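Local coordinates for protein trigger factor (Thermotoga maritima, PDB 2NSC) that probably acts as a ribosome-bound chaperone and peptidyl-prolyl isomerase that keeps newly made proteins open, this chain being its N-terminal, ribosome-binding domain, at residues I24-L35 against F62-L70. Residues are numbered along the deposited sequence; the frame is centred on the assembly and turned at random.
Sequences IAQAEDKAVRYL and FQEYTLDFL
Helix 24-35 lies across helix 62-70 at 112° between their N-to-C directions, the axes 8.0 Å apart at closest approach, and the CA atoms of Ala27, Glu28 and Ala31 come nearest those of Phe69, Thr66 and Tyr65. Two alanines keep the crossing close. The methyl of Ala31 is a knob in the hole made by Phe62, Tyr65, Thr66 and Phe69, with its CB 3.8 Å from Phe62 CZ; Ala27 CB rests 3.7 Å from Leu70 CD2. From the other helix, Phe69 enters between Ala27, Lys30, Ala31 and Tyr34. Lys30 CB lies over one face of that ring in a CH-pi contact, 16° off the ring normal, and the extended lysine chain carries NZ on to a water that is also held by the carbonyl O of Phe69. The far edge of Phe69 turns toward the face of Tyr34 in an offset edge-to-face pair, with Phe69 CZ 3.7 Å from Tyr34 CB. Tyr34 in turn meets Tyr65 obliquely, CE2 to CE1 at 3.6 Å, completing a cluster of three rings. Leu35 splits its methyls: CD2 lies over one face of Tyr65, while CD1 reaches Phe62. Phe62 has its ring turned away from its own backbone N (chi1 -176°), which brings it among Glu28, Ala31, Val32 and Leu35, and Val32 CG2 meets the ring edge 3.9 Å from CZ. Thr66 sits among Ile24, Ala27, Glu28 and Ala31, its CG2 3.7 Å from Glu28 CG, while the Glu28 carboxylate goes to a salt bridge with Lys55. No direct hydrogen bond links the segments. With Ala31, Phe62, Thr66 and Phe69 as knobs, this is a knobs-into-holes crossing of helices 21-36 and 62-71, next to helix 51-58 in the helical part of trigger factor's N-terminal, ribosome-binding domain.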
# COMPACT_ATOMS: atom_id res chain seq x y z
N ILE A 24 2.81 5.87 1.91
CA ILE A 24 1.65 5.44 1.15
C ILE A 24 1.46 6.35 -0.07
O ILE A 24 1.32 5.86 -1.19
CB ILE A 24 0.40 5.40 2.04
CG1 ILE A 24 0.57 4.33 3.12
CG2 ILE A 24 -0.87 5.13 1.21
CD1 ILE A 24 -0.63 4.20 4.05
N ALA A 25 1.50 7.65 0.15
CA ALA A 25 1.40 8.60 -0.95
C ALA A 25 2.53 8.42 -1.98
O ALA A 25 2.26 8.38 -3.19
CB ALA A 25 1.35 10.04 -0.42
N GLN A 26 3.77 8.27 -1.50
CA GLN A 26 4.93 7.96 -2.37
C GLN A 26 4.72 6.67 -3.19
O GLN A 26 4.99 6.65 -4.39
CB GLN A 26 6.23 7.92 -1.57
CG GLN A 26 6.77 9.32 -1.19
CD GLN A 26 8.00 9.28 -0.27
OE1 GLN A 26 7.91 8.88 0.89
NE2 GLN A 26 9.15 9.71 -0.80
N ALA A 27 4.19 5.64 -2.55
CA ALA A 27 3.90 4.36 -3.22
C ALA A 27 2.78 4.50 -4.26
O ALA A 27 2.89 3.96 -5.36
CB ALA A 27 3.56 3.29 -2.20
N GLU A 28 1.71 5.22 -3.90
CA GLU A 28 0.64 5.54 -4.85
C GLU A 28 1.20 6.23 -6.09
O GLU A 28 0.82 5.89 -7.20
CB GLU A 28 -0.43 6.42 -4.19
CG GLU A 28 -1.25 5.70 -3.11
CD GLU A 28 -2.36 6.57 -2.53
OE1 GLU A 28 -2.13 7.26 -1.53
OE2 GLU A 28 -3.48 6.56 -3.06
N ASP A 29 2.11 7.19 -5.90
CA ASP A 29 2.78 7.89 -7.00
C ASP A 29 3.61 6.94 -7.89
O ASP A 29 3.64 7.10 -9.10
CB ASP A 29 3.72 8.99 -6.46
CG ASP A 29 2.98 10.22 -5.95
OD1 ASP A 29 1.78 10.40 -6.30
OD2 ASP A 29 3.60 11.03 -5.20
N LYS A 30 4.31 5.97 -7.29
CA LYS A 30 5.04 5.00 -8.08
C LYS A 30 4.05 4.18 -8.89
O LYS A 30 4.30 3.86 -10.05
CB LYS A 30 5.88 4.07 -7.22
CG LYS A 30 7.03 4.75 -6.47
CD LYS A 30 7.73 3.76 -5.55
CE LYS A 30 8.71 4.47 -4.62
NZ LYS A 30 9.49 3.49 -3.80
N ALA A 31 2.91 3.84 -8.27
CA ALA A 31 1.87 3.06 -8.94
C ALA A 31 1.32 3.79 -10.17
O ALA A 31 1.13 3.18 -11.22
CB ALA A 31 0.74 2.73 -7.95
N VAL A 32 1.07 5.09 -10.04
CA VAL A 32 0.63 5.91 -11.17
C VAL A 32 1.67 5.89 -12.30
O VAL A 32 1.36 5.67 -13.46
CB VAL A 32 0.30 7.36 -10.72
CG1 VAL A 32 0.01 8.25 -11.89
CG2 VAL A 32 -0.88 7.37 -9.72
N ARG A 33 2.92 6.13 -11.91
CA ARG A 33 4.08 6.10 -12.81
C ARG A 33 4.17 4.77 -13.57
O ARG A 33 4.36 4.74 -14.77
CB ARG A 33 5.34 6.31 -11.97
CG ARG A 33 6.59 6.76 -12.70
CD ARG A 33 7.63 7.23 -11.67
NE ARG A 33 7.11 8.40 -11.00
CZ ARG A 33 7.21 8.68 -9.70
NH1 ARG A 33 7.84 7.86 -8.86
NH2 ARG A 33 6.66 9.80 -9.26
N TYR A 34 4.03 3.68 -12.83
CA TYR A 34 4.16 2.33 -13.38
C TYR A 34 3.04 2.05 -14.39
O TYR A 34 3.28 1.51 -15.47
CB TYR A 34 4.09 1.33 -12.23
CG TYR A 34 4.10 -0.11 -12.66
CD1 TYR A 34 5.30 -0.79 -12.88
CD2 TYR A 34 2.91 -0.82 -12.81
CE1 TYR A 34 5.32 -2.14 -13.28
CE2 TYR A 34 2.92 -2.16 -13.20
CZ TYR A 34 4.12 -2.81 -13.44
OH TYR A 34 4.14 -4.13 -13.83
N LEU A 35 1.82 2.41 -14.02
CA LEU A 35 0.65 2.18 -14.84
C LEU A 35 0.67 3.01 -16.12
O LEU A 35 0.24 2.52 -17.17
CB LEU A 35 -0.62 2.45 -14.05
CG LEU A 35 -0.91 1.35 -13.03
CD1 LEU A 35 -1.93 1.81 -12.00
CD2 LEU A 35 -1.37 0.05 -13.73
N PHE A 62 -6.24 -0.88 -7.46
CA PHE A 62 -5.19 0.13 -7.38
C PHE A 62 -4.36 -0.06 -6.12
O PHE A 62 -3.14 0.13 -6.16
CB PHE A 62 -5.73 1.57 -7.44
CG PHE A 62 -4.64 2.62 -7.47
CD1 PHE A 62 -4.08 3.04 -8.69
CD2 PHE A 62 -4.16 3.18 -6.28
CE1 PHE A 62 -3.06 3.98 -8.74
CE2 PHE A 62 -3.13 4.14 -6.31
CZ PHE A 62 -2.58 4.55 -7.55
N GLN A 63 -5.02 -0.44 -5.02
CA GLN A 63 -4.36 -0.73 -3.74
C GLN A 63 -3.31 -1.83 -3.85
O GLN A 63 -2.31 -1.80 -3.14
CB GLN A 63 -5.38 -1.24 -2.71
CG GLN A 63 -6.44 -0.30 -2.25
CD GLN A 63 -7.23 -0.90 -1.09
OE1 GLN A 63 -6.91 -2.00 -0.60
NE2 GLN A 63 -8.24 -0.17 -0.64
N GLU A 64 -3.58 -2.83 -4.69
CA GLU A 64 -2.65 -3.94 -4.90
C GLU A 64 -1.31 -3.43 -5.42
O GLU A 64 -0.25 -3.86 -4.95
CB GLU A 64 -3.23 -4.96 -5.87
CG GLU A 64 -4.49 -5.65 -5.35
CD GLU A 64 -4.32 -6.25 -3.94
OE1 GLU A 64 -3.28 -6.91 -3.66
OE2 GLU A 64 -5.24 -6.06 -3.11
N TYR A 65 -1.37 -2.50 -6.38
CA TYR A 65 -0.18 -1.86 -6.93
C TYR A 65 0.50 -0.99 -5.88
O TYR A 65 1.73 -0.99 -5.76
CB TYR A 65 -0.52 -1.05 -8.19
CG TYR A 65 -0.71 -1.90 -9.44
CD1 TYR A 65 0.38 -2.59 -10.00
CD2 TYR A 65 -1.98 -2.04 -10.04
CE1 TYR A 65 0.23 -3.39 -11.16
CE2 TYR A 65 -2.14 -2.86 -11.21
CZ TYR A 65 -1.03 -3.52 -11.76
OH TYR A 65 -1.14 -4.31 -12.89
N THR A 66 -0.31 -0.28 -5.10
CA THR A 66 0.22 0.51 -3.99
C THR A 66 0.98 -0.38 -3.00
O THR A 66 2.09 -0.04 -2.59
CB THR A 66 -0.86 1.35 -3.28
OG1 THR A 66 -1.49 2.21 -4.24
CG2 THR A 66 -0.24 2.22 -2.19
N LEU A 67 0.41 -1.52 -2.65
CA LEU A 67 1.06 -2.42 -1.73
C LEU A 67 2.33 -3.02 -2.34
O LEU A 67 3.31 -3.21 -1.62
CB LEU A 67 0.10 -3.51 -1.27
CG LEU A 67 -0.90 -3.08 -0.21
CD1 LEU A 67 -2.11 -4.01 -0.25
CD2 LEU A 67 -0.24 -3.03 1.18
N ASP A 68 2.31 -3.32 -3.64
CA ASP A 68 3.53 -3.82 -4.34
C ASP A 68 4.70 -2.88 -4.11
O ASP A 68 5.79 -3.32 -3.77
CB ASP A 68 3.32 -3.92 -5.85
CG ASP A 68 2.50 -5.14 -6.26
OD1 ASP A 68 2.40 -6.10 -5.47
OD2 ASP A 68 1.95 -5.13 -7.38
N PHE A 69 4.48 -1.59 -4.32
CA PHE A 69 5.54 -0.62 -4.14
C PHE A 69 5.92 -0.38 -2.67
O PHE A 69 7.08 -0.09 -2.37
CB PHE A 69 5.25 0.68 -4.90
CG PHE A 69 5.45 0.54 -6.39
CD1 PHE A 69 6.74 0.49 -6.92
CD2 PHE A 69 4.35 0.41 -7.25
CE1 PHE A 69 6.93 0.34 -8.30
CE2 PHE A 69 4.52 0.25 -8.61
CZ PHE A 69 5.81 0.21 -9.15
N LEU A 70 4.97 -0.53 -1.75
CA LEU A 70 5.33 -0.46 -0.34
C LEU A 70 6.27 -1.61 0.01
O LEU A 70 7.24 -1.42 0.73
CB LEU A 70 4.10 -0.46 0.56
CG LEU A 70 3.27 0.83 0.65
CD1 LEU A 70 2.05 0.51 1.48
CD2 LEU A 70 4.06 2.01 1.28
O HOH W 1 7.41 2.80 -2.25